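Local coordinates for N-alpha-acetyltransferase 30 (Saccharomyces cerevisiae, PDB 6YGA), which transfers the acetyl group of acetyl-CoA to the N-terminal methionine of proteins with leucine, isoleucine or phenylalanine next, as the catalytic subunit of NatC, at residues Y5-I10 / L46-V51; K21-D26 / M83-S88; N41-L46 / V66-P71; T119-S124 / D150-I155. All blocks are in the same frame, centred on the assembly; numbering follows the deposited sequence.

All four contacts hold the same mixed sheet and are partly buried. Contact 1 joins an outermost strand to its neighbour through main-chain bonds; contact 4, about 25 Å away between centres on the opposite side of the chain's centre, pairs two inner strands likewise. Contact 2 differs: helix 13-26 lies across strand 76-86 and the meeting is almost wholly apolar. Contact 3 packs a loop on strand 61-72 with an indole face and a water, beside a salt bridge within the strand. It shares Leu-46 with contact 1, and meets contact 2 where Ile-23 packs on Val-66 and Val-66 N probably bonds to Met-83 O. Contacts 1, 3 and 4 all touch the Naa35 subunit.

Contact 1. Residues Y5-I10 / L46-V51; sequences YKPLDI and LTYIAV
Two tyrosine rings belong to this strand pair, and each is approached obliquely. The Tyr-5 ring reaches over Ala-50 so that CD2 and CE2 straddle its methyl group, with Tyr-5 CE2 3.7 Å from Ala-50 CB. The Tyr-48 ring runs alongside Pro-7 and points the same way; Pro-7 CG comes to 3.6 Å from Tyr-48 CE2, while Tyr-48 CD2 lies 3.4 Å from Lys-6 O. Both tyrosines have CG anti to their own carbonyl carbon, and both lean on helix 95-109, Tyr-5 at Lys-98 and Tyr-48 at Ile-102 and Lys-106.

Lys-6 and Ile-49 face the other way, toward the side of the sheet where Ile-49 rests on Gln-15 and Ile-19 of helix 13-26. Lys-6 CG and Ile-49 CG1 both take the crowded position between backbone N and carbonyl carbon, and the two chains cross obliquely, Lys-6 CG 3.7 Å from Ile-49 CG1. Lys-6 and Ile-49 are also the hydrogen-bonded antiparallel pair: Lys-6 N donates to Ile-49 O at 3.2 Å, and Ile-49 N returns to Lys-6 O at 3.1 Å, nearly straight at 172°. Leu-8 N then binds Thr-47 O at 3.0 Å, more bent at 141°, just beyond the proline that ends strand 3-7.

The pair forms the first two strands of the GNAT sheet, strand 3-7 being outermost within the chain. Directional bonding here rests entirely on the main chain, whereas the side chains contribute apolar contact; even lysine is engaged through its methylenes, its CD also nearing Val-51 CG2.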
loop_
_atom_site.group_PDB
_atom_site.type_symbol
_atom_site.label_atom_id
_atom_site.label_comp_id
_atom_site.label_asym_id
_atom_site.label_seq_id
_atom_site.Cartn_x
_atom_site.Cartn_y
_atom_site.Cartn_z
ATOM N N TYR A 5 35.444 8.805 -13.518
ATOM C CA TYR A 5 34.680 7.830 -12.749
ATOM C C TYR A 5 35.623 6.728 -12.282
ATOM O O TYR A 5 36.261 6.067 -13.107
ATOM C CB TYR A 5 33.543 7.248 -13.589
ATOM C CG TYR A 5 32.668 8.303 -14.224
ATOM C CD1 TYR A 5 32.967 8.818 -15.479
ATOM C CD2 TYR A 5 31.548 8.791 -13.566
ATOM C CE1 TYR A 5 32.175 9.788 -16.060
ATOM C CE2 TYR A 5 30.747 9.760 -14.140
ATOM C CZ TYR A 5 31.066 10.254 -15.389
ATOM O OH TYR A 5 30.280 11.219 -15.972
ATOM N N LYS A 6 35.703 6.525 -10.974
ATOM C CA LYS A 6 36.672 5.621 -10.377
ATOM C C LYS A 6 36.017 4.839 -9.251
ATOM O O LYS A 6 35.026 5.291 -8.668
ATOM C CB LYS A 6 37.888 6.394 -9.851
ATOM C CG LYS A 6 37.530 7.668 -9.106
ATOM C CD LYS A 6 38.603 8.728 -9.279
ATOM C CE LYS A 6 39.934 8.267 -8.714
ATOM N NZ LYS A 6 41.010 9.256 -8.986
ATOM N N PRO A 7 36.532 3.653 -8.936
ATOM C CA PRO A 7 35.988 2.894 -7.806
ATOM C C PRO A 7 36.379 3.524 -6.478
ATOM O O PRO A 7 37.335 4.296 -6.377
ATOM C CB PRO A 7 36.620 1.506 -7.964
ATOM C CG PRO A 7 37.100 1.453 -9.383
ATOM C CD PRO A 7 37.496 2.858 -9.713
ATOM N N LEU A 8 35.623 3.170 -5.445
ATOM C CA LEU A 8 35.887 3.691 -4.110
ATOM C C LEU A 8 37.171 3.105 -3.529
ATOM O O LEU A 8 37.437 1.906 -3.645
ATOM C CB LEU A 8 34.716 3.380 -3.182
ATOM C CG LEU A 8 35.007 3.536 -1.688
ATOM C CD1 LEU A 8 34.951 4.995 -1.261
ATOM C CD2 LEU A 8 34.063 2.687 -0.858
ATOM N N ASP A 9 37.969 3.968 -2.896
ATOM C CA ASP A 9 39.120 3.553 -2.099
ATOM C C ASP A 9 38.667 3.476 -0.646
ATOM O O ASP A 9 38.472 4.509 0.001
ATOM C CB ASP A 9 40.287 4.527 -2.252
ATOM C CG ASP A 9 41.545 4.051 -1.536
ATOM O OD1 ASP A 9 41.593 2.869 -1.133
ATOM O OD2 ASP A 9 42.485 4.859 -1.377
ATOM N N ILE A 10 38.504 2.253 -0.136
ATOM C CA ILE A 10 37.997 2.075 1.222
ATOM C C ILE A 10 38.999 2.588 2.250
ATOM O O ILE A 10 38.619 2.948 3.373
ATOM C CB ILE A 10 37.643 0.595 1.465
ATOM C CG1 ILE A 10 36.789 0.444 2.725
ATOM C CG2 ILE A 10 38.909 -0.254 1.566
ATOM C CD1 ILE A 10 35.456 1.162 2.650
ATOM N N LEU A 46 31.463 -2.080 -5.266
ATOM C CA LEU A 46 30.202 -1.716 -5.894
ATOM C C LEU A 46 29.806 -0.269 -5.613
ATOM O O LEU A 46 28.635 0.093 -5.764
ATOM C CB LEU A 46 29.100 -2.676 -5.443
ATOM C CG LEU A 46 29.337 -4.153 -5.767
ATOM C CD1 LEU A 46 28.134 -4.999 -5.358
ATOM C CD2 LEU A 46 29.653 -4.338 -7.244
ATOM N N THR A 47 30.759 0.564 -5.205
ATOM C CA THR A 47 30.531 1.988 -4.998
ATOM C C THR A 47 31.500 2.771 -5.871
ATOM O O THR A 47 32.708 2.513 -5.851
ATOM C CB THR A 47 30.705 2.374 -3.526
ATOM O OG1 THR A 47 29.690 1.736 -2.744
ATOM C CG2 THR A 47 30.589 3.878 -3.351
ATOM N N TYR A 48 30.968 3.718 -6.640
ATOM C CA TYR A 48 31.759 4.516 -7.564
ATOM C C TYR A 48 31.539 5.994 -7.286
ATOM O O TYR A 48 30.478 6.399 -6.806
ATOM C CB TYR A 48 31.402 4.205 -9.025
ATOM C CG TYR A 48 31.980 2.902 -9.516
ATOM C CD1 TYR A 48 31.339 1.697 -9.262
ATOM C CD2 TYR A 48 33.171 2.875 -10.228
ATOM C CE1 TYR A 48 31.868 0.497 -9.704
ATOM C CE2 TYR A 48 33.710 1.683 -10.676
ATOM C CZ TYR A 48 33.056 0.496 -10.412
ATOM O OH TYR A 48 33.594 -0.690 -10.859
ATOM N N ILE A 49 32.555 6.796 -7.600
ATOM C CA ILE A 49 32.486 8.242 -7.452
ATOM C C ILE A 49 32.811 8.890 -8.792
ATOM O O ILE A 49 33.452 8.298 -9.664
ATOM C CB ILE A 49 33.434 8.770 -6.355
ATOM C CG1 ILE A 49 34.849 8.221 -6.562
ATOM C CG2 ILE A 49 32.900 8.422 -4.976
ATOM C CD1 ILE A 49 35.870 8.762 -5.585
ATOM N N ALA A 50 32.349 10.126 -8.947
ATOM C CA ALA A 50 32.691 10.969 -10.082
ATOM C C ALA A 50 33.405 12.200 -9.550
ATOM O O ALA A 50 32.939 12.819 -8.588
ATOM C CB ALA A 50 31.446 11.373 -10.877
ATOM N N VAL A 51 34.541 12.542 -10.158
ATOM C CA VAL A 51 35.313 13.718 -9.778
ATOM C C VAL A 51 35.565 14.555 -11.026
ATOM O O VAL A 51 35.667 14.026 -12.137
ATOM C CB VAL A 51 36.649 13.349 -9.084
ATOM C CG1 VAL A 51 36.397 12.536 -7.817
ATOM C CG2 VAL A 51 37.582 12.599 -10.036
#

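Contact 2. Residues K21-D26 / M83-S88; sequences KLIDAD and MLAVES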
loop_
_atom_site.group_PDB
_atom_site.type_symbol
_atom_site.label_atom_id
_atom_site.label_comp_id
_atom_site.label_asym_id
_atom_site.label_seq_id
_atom_site.Cartn_x
_atom_site.Cartn_y
_atom_site.Cartn_z
ATOM N N LYS A 21 28.307 13.225 2.620
ATOM C CA LYS A 21 27.791 14.583 2.466
ATOM C C LYS A 21 26.939 14.713 1.209
ATOM O O LYS A 21 25.880 15.349 1.233
ATOM C CB LYS A 21 28.945 15.582 2.432
ATOM C CG LYS A 21 28.509 17.030 2.577
ATOM C CD LYS A 21 27.928 17.288 3.961
ATOM C CE LYS A 21 27.682 18.772 4.195
ATOM N NZ LYS A 21 27.316 19.073 5.610
ATOM N N LEU A 22 27.387 14.119 0.101
ATOM C CA LEU A 22 26.623 14.183 -1.141
ATOM C C LEU A 22 25.251 13.541 -0.980
ATOM O O LEU A 22 24.225 14.145 -1.311
ATOM C CB LEU A 22 27.396 13.497 -2.265
ATOM C CG LEU A 22 28.497 14.268 -2.987
ATOM C CD1 LEU A 22 29.137 13.386 -4.049
ATOM C CD2 LEU A 22 27.930 15.527 -3.610
ATOM N N ILE A 23 25.217 12.307 -0.475
ATOM C CA ILE A 23 23.966 11.560 -0.402
ATOM C C ILE A 23 23.007 12.205 0.594
ATOM O O ILE A 23 21.794 12.247 0.364
ATOM C CB ILE A 23 24.256 10.086 -0.059
ATOM C CG1 ILE A 23 25.014 9.414 -1.209
ATOM C CG2 ILE A 23 22.971 9.332 0.247
ATOM C CD1 ILE A 23 25.485 8.008 -0.908
ATOM N N ASP A 24 23.532 12.736 1.703
ATOM C CA ASP A 24 22.666 13.300 2.738
ATOM C C ASP A 24 21.962 14.569 2.273
ATOM O O ASP A 24 20.848 14.855 2.726
ATOM C CB ASP A 24 23.470 13.587 4.008
ATOM C CG ASP A 24 23.754 12.337 4.815
ATOM O OD1 ASP A 24 23.040 11.329 4.625
ATOM O OD2 ASP A 24 24.683 12.366 5.646
ATOM N N ALA A 25 22.586 15.341 1.383
ATOM C CA ALA A 25 21.965 16.576 0.914
ATOM C C ALA A 25 20.660 16.302 0.173
ATOM O O ALA A 25 19.696 17.067 0.296
ATOM C CB ALA A 25 22.937 17.341 0.019
ATOM N N ASP A 26 20.609 15.217 -0.605
ATOM C CA ASP A 26 19.421 14.919 -1.400
ATOM C C ASP A 26 18.301 14.306 -0.570
ATOM O O ASP A 26 17.123 14.512 -0.884
ATOM C CB ASP A 26 19.772 13.974 -2.554
ATOM C CG ASP A 26 20.534 14.662 -3.669
ATOM O OD1 ASP A 26 21.059 15.776 -3.448
ATOM O OD2 ASP A 26 20.603 14.086 -4.775
HETATM N N MSE A 83 21.950 3.983 -3.402
HETATM C CA MSE A 83 21.977 5.442 -3.455
HETATM C C MSE A 83 22.605 5.993 -4.736
HETATM O O MSE A 83 23.543 5.418 -5.289
HETATM C CB MSE A 83 22.728 6.005 -2.246
HETATM C CG MSE A 83 22.036 5.767 -0.917
HETATM SE SE MSE A 83 22.659 4.169 0.015
HETATM C CE MSE A 83 24.332 4.877 0.733
ATOM N N LEU A 84 22.073 7.125 -5.190
ATOM C CA LEU A 84 22.589 7.832 -6.357
ATOM C C LEU A 84 22.442 9.323 -6.104
ATOM O O LEU A 84 21.322 9.819 -5.955
ATOM C CB LEU A 84 21.847 7.429 -7.634
ATOM C CG LEU A 84 22.348 8.066 -8.933
ATOM C CD1 LEU A 84 23.791 7.659 -9.214
ATOM C CD2 LEU A 84 21.442 7.690 -10.094
ATOM N N ALA A 85 23.566 10.031 -6.051
ATOM C CA ALA A 85 23.566 11.462 -5.791
ATOM C C ALA A 85 24.534 12.148 -6.744
ATOM O O ALA A 85 25.611 11.620 -7.035
ATOM C CB ALA A 85 23.947 11.768 -4.336
ATOM N N VAL A 86 24.130 13.314 -7.242
ATOM C CA VAL A 86 24.964 14.159 -8.090
ATOM C C VAL A 86 24.857 15.582 -7.565
ATOM O O VAL A 86 23.753 16.056 -7.275
ATOM C CB VAL A 86 24.544 14.090 -9.572
ATOM C CG1 VAL A 86 25.208 15.203 -10.373
ATOM C CG2 VAL A 86 24.890 12.730 -10.163
ATOM N N GLU A 87 25.998 16.254 -7.429
ATOM C CA GLU A 87 26.020 17.601 -6.874
ATOM C C GLU A 87 25.194 18.552 -7.733
ATOM O O GLU A 87 25.129 18.425 -8.958
ATOM C CB GLU A 87 27.460 18.095 -6.758
ATOM C CG GLU A 87 27.642 19.254 -5.800
ATOM C CD GLU A 87 29.070 19.379 -5.314
ATOM O OE1 GLU A 87 29.803 18.370 -5.368
ATOM O OE2 GLU A 87 29.462 20.484 -4.880
ATOM N N SER A 88 24.560 19.523 -7.069
ATOM C CA SER A 88 23.589 20.382 -7.743
ATOM C C SER A 88 24.220 21.159 -8.893
ATOM O O SER A 88 23.586 21.366 -9.934
ATOM C CB SER A 88 22.957 21.340 -6.731
ATOM O OG SER A 88 21.922 22.105 -7.321
#
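Ile-23 has CG1 anti to its carbonyl carbon (chi1 -66°) and then runs extended, which carries CD1 beyond the helix surface to Met-83, a selenomethionine. That chain starts in the same way but bends at chi2 and chi3, curling its methyl end back, so that Ile-23 CD1 lies 3.7 Å from Met-83 CB and equally 3.7 Å from Met-83 CE. The two side chains cross at about a right angle, with Ile-23 CG2 against Met-83 CG. Two residues on, past Leu-84, which points away, the Ala-85 methyl sits under the helix backbone: Ala-85 CB is 3.9 Å from Ile-23 CA and 3.9 Å from Leu-22 O.

The helix segment runs at 92° to the strand segment, with axes 7.5 Å apart, an approach that the small alanine accommodates. This is the first helix of the GNAT fold laid over the strand that leads into the family's Arg-x-x-Gly-x-Ala motif, from Arg-91 to Ala-96, which in relatives binds the pyrophosphate of CoA. Arg-91 makes a weak hydrogen bond to Val-86 O and a long, weak ion pair with Asp-26 OD1.

At the far end, Leu-22 CD2 meets the extended Glu-87 chain crosswise, 3.8 Å from Glu-87 OE1.

Contact 3. Residues N41-L46 / V66-P71; sequences NQWPEL and VCKMDP. With EDO (1,2-ethanediol), chain J.
Trp-43 O is the best-held polar atom, with up to two donors on it: Leu-46 N at 3.3 Å, closing the loop's turn, and a water 2.8 Å from Trp-43 O. The same water lies 2.6 Å from Cys-67 O and can link loop to strand. Cys-67 N also makes a weak, strongly bent bond to Leu-46 O at 3.1 Å.

Over one face of the Trp-43 indole lie Lys-68 CB and, toward the rim, Met-69 N, the former in a CH-pi contact 3.6 Å from the centroid of the six-membered ring and 12° off its normal; Gln-42 CB leans on the opposite face. At the edge, Asp-70 OD1 approaches Trp-43 CZ2 to 3.6 Å, the carboxylate turned 75° from the ring.

In the GNAT fold this loop connects the second helix, 33-40, to the second strand, here packing onto the third. Asn-41 and Gln-42 touch the Naa35 subunit.

Lys-68 bends at chi4, putting NZ 2.9 Å from Asp-70 OD2 in a salt bridge above the carboxylate plane. Leu-46 CD1 meets CG of the selenomethionine Met-69 at 3.8 Å. Met-69 O accepts from O1 of a 1,2-ethanediol, probably from the crystallisation liquor.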
loop_
_atom_site.group_PDB
_atom_site.type_symbol
_atom_site.label_atom_id
_atom_site.label_comp_id
_atom_site.label_asym_id
_atom_site.label_seq_id
_atom_site.Cartn_x
_atom_site.Cartn_y
_atom_site.Cartn_z
ATOM N N ASN A 41 31.719 -1.256 3.411
ATOM C CA ASN A 41 32.672 -2.216 3.950
ATOM C C ASN A 41 32.461 -3.616 3.389
ATOM O O ASN A 41 33.434 -4.352 3.188
ATOM C CB ASN A 41 32.590 -2.230 5.476
ATOM C CG ASN A 41 33.301 -1.048 6.099
ATOM O OD1 ASN A 41 32.984 0.106 5.805
ATOM N ND2 ASN A 41 34.269 -1.327 6.962
ATOM N N GLN A 42 31.218 -3.993 3.104
ATOM C CA GLN A 42 30.931 -5.332 2.609
ATOM C C GLN A 42 30.940 -5.420 1.086
ATOM O O GLN A 42 31.294 -6.472 0.538
ATOM C CB GLN A 42 29.589 -5.808 3.164
ATOM C CG GLN A 42 29.564 -5.842 4.690
ATOM C CD GLN A 42 28.279 -6.406 5.255
ATOM O OE1 GLN A 42 27.184 -5.947 4.924
ATOM N NE2 GLN A 42 28.405 -7.404 6.120
ATOM N N TRP A 43 30.573 -4.346 0.386
ATOM C CA TRP A 43 30.673 -4.273 -1.072
ATOM C C TRP A 43 31.454 -3.020 -1.457
ATOM O O TRP A 43 30.896 -2.092 -2.061
ATOM C CB TRP A 43 29.296 -4.261 -1.730
ATOM C CG TRP A 43 28.472 -5.475 -1.449
ATOM C CD1 TRP A 43 28.461 -6.643 -2.156
ATOM C CD2 TRP A 43 27.523 -5.635 -0.390
ATOM N NE1 TRP A 43 27.568 -7.524 -1.595
ATOM C CE2 TRP A 43 26.979 -6.929 -0.511
ATOM C CE3 TRP A 43 27.084 -4.812 0.651
ATOM C CZ2 TRP A 43 26.020 -7.419 0.369
ATOM C CZ3 TRP A 43 26.131 -5.300 1.524
ATOM C CH2 TRP A 43 25.609 -6.591 1.376
ATOM N N PRO A 44 32.748 -2.957 -1.128
ATOM C CA PRO A 44 33.537 -1.793 -1.560
ATOM C C PRO A 44 33.672 -1.702 -3.065
ATOM O O PRO A 44 33.804 -0.599 -3.606
ATOM C CB PRO A 44 34.894 -2.018 -0.880
ATOM C CG PRO A 44 34.979 -3.490 -0.721
ATOM C CD PRO A 44 33.582 -3.955 -0.436
ATOM N N GLU A 45 33.617 -2.832 -3.765
ATOM C CA GLU A 45 33.797 -2.838 -5.208
ATOM C C GLU A 45 32.564 -2.362 -5.964
ATOM O O GLU A 45 32.620 -2.245 -7.193
ATOM C CB GLU A 45 34.174 -4.246 -5.681
ATOM C CG GLU A 45 33.048 -5.270 -5.579
ATOM C CD GLU A 45 32.846 -5.806 -4.171
ATOM O OE1 GLU A 45 33.599 -5.408 -3.260
ATOM O OE2 GLU A 45 31.935 -6.637 -3.980
ATOM N N LEU A 46 31.463 -2.080 -5.266
ATOM C CA LEU A 46 30.202 -1.716 -5.894
ATOM C C LEU A 46 29.806 -0.269 -5.613
ATOM O O LEU A 46 28.635 0.093 -5.764
ATOM C CB LEU A 46 29.100 -2.676 -5.443
ATOM C CG LEU A 46 29.337 -4.153 -5.767
ATOM C CD1 LEU A 46 28.134 -4.999 -5.358
ATOM C CD2 LEU A 46 29.653 -4.338 -7.244
ATOM N N VAL A 66 25.998 3.926 -4.881
ATOM C CA VAL A 66 26.280 2.933 -3.849
ATOM C C VAL A 66 25.406 1.717 -4.122
ATOM O O VAL A 66 24.179 1.842 -4.225
ATOM C CB VAL A 66 26.024 3.491 -2.442
ATOM C CG1 VAL A 66 26.434 2.480 -1.399
ATOM C CG2 VAL A 66 26.774 4.797 -2.241
ATOM N N CYS A 67 26.031 0.547 -4.238
ATOM C CA CYS A 67 25.334 -0.663 -4.647
ATOM C C CYS A 67 25.717 -1.834 -3.753
ATOM O O CYS A 67 26.755 -1.828 -3.087
ATOM C CB CYS A 67 25.638 -1.012 -6.111
ATOM S SG CYS A 67 25.274 0.333 -7.258
ATOM N N LYS A 68 24.850 -2.846 -3.750
ATOM C CA LYS A 68 25.105 -4.118 -3.093
ATOM C C LYS A 68 24.607 -5.234 -4.002
ATOM O O LYS A 68 23.894 -4.997 -4.980
ATOM C CB LYS A 68 24.413 -4.206 -1.726
ATOM C CG LYS A 68 22.951 -4.610 -1.817
ATOM C CD LYS A 68 22.273 -4.646 -0.460
ATOM C CE LYS A 68 20.936 -5.374 -0.534
ATOM N NZ LYS A 68 21.112 -6.826 -0.830
HETATM N N MSE A 69 24.995 -6.462 -3.676
HETATM C CA MSE A 69 24.437 -7.629 -4.348
HETATM C C MSE A 69 24.333 -8.807 -3.388
HETATM O O MSE A 69 25.195 -9.016 -2.536
HETATM C CB MSE A 69 25.269 -8.012 -5.575
HETATM C CG MSE A 69 26.681 -8.466 -5.275
HETATM SE SE MSE A 69 27.743 -8.607 -6.902
HETATM C CE MSE A 69 27.185 -10.371 -7.510
ATOM N N ASP A 70 23.255 -9.570 -3.526
ATOM C CA ASP A 70 22.992 -10.717 -2.675
ATOM C C ASP A 70 22.232 -11.743 -3.497
ATOM O O ASP A 70 21.558 -11.375 -4.467
ATOM C CB ASP A 70 22.177 -10.326 -1.432
ATOM C CG ASP A 70 23.050 -9.881 -0.273
ATOM O OD1 ASP A 70 24.136 -10.469 -0.088
ATOM O OD2 ASP A 70 22.649 -8.949 0.456
ATOM N N PRO A 71 22.326 -13.024 -3.150
ATOM C CA PRO A 71 21.454 -14.011 -3.797
ATOM C C PRO A 71 19.995 -13.726 -3.474
ATOM O O PRO A 71 19.640 -13.421 -2.334
ATOM C CB PRO A 71 21.919 -15.344 -3.195
ATOM C CG PRO A 71 22.580 -14.969 -1.910
ATOM C CD PRO A 71 23.234 -13.645 -2.172
HETATM C C1 EDO J . 27.226 -12.048 -4.144
HETATM O O1 EDO J . 26.668 -11.890 -2.835
HETATM C C2 EDO J . 28.206 -13.216 -4.164
HETATM O O2 EDO J . 27.526 -14.440 -3.858
HETATM O O HOH W 1 28.691 -0.443 -2.132
#

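Contact 4. Residues T119-S124 / D150-I155; sequences TEVENS and DAFKLI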
loop_
_atom_site.group_PDB
_atom_site.type_symbol
_atom_site.label_atom_id
_atom_site.label_comp_id
_atom_site.label_asym_id
_atom_site.label_seq_id
_atom_site.Cartn_x
_atom_site.Cartn_y
_atom_site.Cartn_z
ATOM N N THR A 119 12.198 3.676 -6.673
ATOM C CA THR A 119 12.193 5.095 -6.980
ATOM C C THR A 119 10.773 5.622 -6.832
ATOM O O THR A 119 9.803 4.858 -6.810
ATOM C CB THR A 119 12.740 5.369 -8.390
ATOM O OG1 THR A 119 12.980 6.772 -8.552
ATOM C CG2 THR A 119 11.754 4.915 -9.444
ATOM N N GLU A 120 10.667 6.942 -6.708
ATOM C CA GLU A 120 9.366 7.580 -6.584
ATOM C C GLU A 120 8.627 7.530 -7.914
ATOM O O GLU A 120 9.226 7.685 -8.981
ATOM C CB GLU A 120 9.527 9.033 -6.136
ATOM C CG GLU A 120 10.316 9.222 -4.844
ATOM C CD GLU A 120 11.818 9.351 -5.067
ATOM O OE1 GLU A 120 12.309 8.954 -6.146
ATOM O OE2 GLU A 120 12.511 9.858 -4.159
ATOM N N VAL A 121 7.310 7.314 -7.851
ATOM C CA VAL A 121 6.511 7.344 -9.069
ATOM C C VAL A 121 6.421 8.754 -9.631
ATOM O O VAL A 121 6.124 8.928 -10.819
ATOM C CB VAL A 121 5.107 6.769 -8.814
ATOM C CG1 VAL A 121 5.205 5.457 -8.053
ATOM C CG2 VAL A 121 4.249 7.767 -8.060
ATOM N N GLU A 122 6.675 9.770 -8.805
ATOM C CA GLU A 122 6.679 11.160 -9.236
ATOM C C GLU A 122 8.050 11.624 -9.714
ATOM O O GLU A 122 8.175 12.760 -10.180
ATOM C CB GLU A 122 6.199 12.067 -8.096
ATOM C CG GLU A 122 4.912 11.610 -7.413
ATOM C CD GLU A 122 3.693 11.663 -8.323
ATOM O OE1 GLU A 122 3.758 12.319 -9.385
ATOM O OE2 GLU A 122 2.661 11.051 -7.969
ATOM N N ASN A 123 9.075 10.775 -9.605
ATOM C CA ASN A 123 10.434 11.121 -10.019
ATOM C C ASN A 123 10.579 10.799 -11.504
ATOM O O ASN A 123 11.064 9.738 -11.903
ATOM C CB ASN A 123 11.456 10.375 -9.170
ATOM C CG ASN A 123 12.847 10.956 -9.288
ATOM O OD1 ASN A 123 13.202 11.555 -10.304
ATOM N ND2 ASN A 123 13.651 10.774 -8.246
ATOM N N SER A 124 10.141 11.748 -12.333
ATOM C CA SER A 124 10.180 11.552 -13.779
ATOM C C SER A 124 11.609 11.400 -14.282
ATOM O O SER A 124 11.882 10.565 -15.152
ATOM C CB SER A 124 9.490 12.722 -14.480
ATOM O OG SER A 124 8.220 12.983 -13.904
ATOM N N ASP A 150 3.789 7.050 -3.715
ATOM C CA ASP A 150 4.082 5.640 -3.908
ATOM C C ASP A 150 5.479 5.455 -4.498
ATOM O O ASP A 150 6.184 6.412 -4.831
ATOM C CB ASP A 150 3.029 5.000 -4.812
ATOM C CG ASP A 150 1.616 5.176 -4.283
ATOM O OD1 ASP A 150 1.461 5.628 -3.129
ATOM O OD2 ASP A 150 0.659 4.858 -5.026
ATOM N N ALA A 151 5.881 4.195 -4.634
ATOM C CA ALA A 151 7.139 3.846 -5.270
ATOM C C ALA A 151 6.883 2.852 -6.388
ATOM O O ALA A 151 5.875 2.142 -6.403
ATOM C CB ALA A 151 8.137 3.233 -4.284
ATOM N N PHE A 152 7.816 2.820 -7.330
ATOM C CA PHE A 152 7.914 1.759 -8.318
ATOM C C PHE A 152 9.123 0.899 -7.980
ATOM O O PHE A 152 10.165 1.414 -7.557
ATOM C CB PHE A 152 8.055 2.317 -9.740
ATOM C CG PHE A 152 6.764 2.800 -10.348
ATOM C CD1 PHE A 152 5.580 2.114 -10.136
ATOM C CD2 PHE A 152 6.737 3.939 -11.143
ATOM C CE1 PHE A 152 4.395 2.556 -10.700
ATOM C CE2 PHE A 152 5.553 4.386 -11.710
ATOM C CZ PHE A 152 4.383 3.694 -11.488
ATOM N N LYS A 153 8.972 -0.409 -8.144
ATOM C CA LYS A 153 10.086 -1.342 -8.072
ATOM C C LYS A 153 10.555 -1.615 -9.494
ATOM O O LYS A 153 9.802 -2.173 -10.299
ATOM C CB LYS A 153 9.665 -2.636 -7.377
ATOM C CG LYS A 153 10.789 -3.622 -7.130
ATOM C CD LYS A 153 10.281 -4.844 -6.385
ATOM C CE LYS A 153 11.425 -5.625 -5.771
ATOM N NZ LYS A 153 10.929 -6.634 -4.796
ATOM N N LEU A 154 11.780 -1.202 -9.807
ATOM C CA LEU A 154 12.338 -1.347 -11.145
ATOM C C LEU A 154 13.330 -2.499 -11.168
ATOM O O LEU A 154 14.142 -2.649 -10.250
ATOM C CB LEU A 154 13.034 -0.063 -11.596
ATOM C CG LEU A 154 12.184 1.206 -11.584
ATOM C CD1 LEU A 154 12.977 2.415 -12.061
ATOM C CD2 LEU A 154 10.948 1.007 -12.435
ATOM N N ILE A 155 13.261 -3.307 -12.227
ATOM C CA ILE A 155 14.126 -4.467 -12.402
ATOM C C ILE A 155 14.652 -4.485 -13.831
ATOM O O ILE A 155 13.889 -4.295 -14.786
ATOM C CB ILE A 155 13.388 -5.782 -12.084
ATOM C CG1 ILE A 155 12.952 -5.807 -10.620
ATOM C CG2 ILE A 155 14.273 -6.981 -12.397
ATOM C CD1 ILE A 155 12.382 -7.126 -10.187
#
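Main-chain hydrogen bonds join the end of strand 114-120 to the start of strand 151-157. Thr-119 and Phe-152 are the hydrogen-bonded antiparallel pair: Thr-119 N donates to Phe-152 O at 3.2 Å and Phe-152 N to Thr-119 O at 2.9 Å, the latter nearly along the C=O axis. Val-121 N adds a weak bond to Asp-150 O at 3.3 Å.

Apolar contact centres on one methyl. Val-121, with CG1 anti to its carbonyl carbon, sets CG1 squarely over the Phe-152 ring, 3.6 Å from the centroid and only 5° off the normal, a CH-pi contact. On the same side of the sheet, Thr-119 CG2 meets Leu-154 CD1 obliquely at 3.8 Å.

These strands are the fifth and seventh of the GNAT sheet, and a type I turn from Glu-120 to Asn-123 leads from the fifth into helix 124-131. Phe-152 packs on Leu-127 of that helix and on Leu-457 of the neighbouring Naa35 subunit.

The turn is closed by Asn-123 N to Glu-120 O, and side-chain bonds reinforce it. Asn-123 is the N-cap, its OD1 accepting from Ala-126 N, and its ND2 donates to Glu-120 OE1 at 3.1 Å and 164°, from above the carboxylate plane. Thr-119 OG1 makes a weak second bond to Glu-120 OE1 at 3.3 Å. The Asp-150 carboxylate turns to other partners, a salt bridge with Arg-140 and the backbone N of Arg-143.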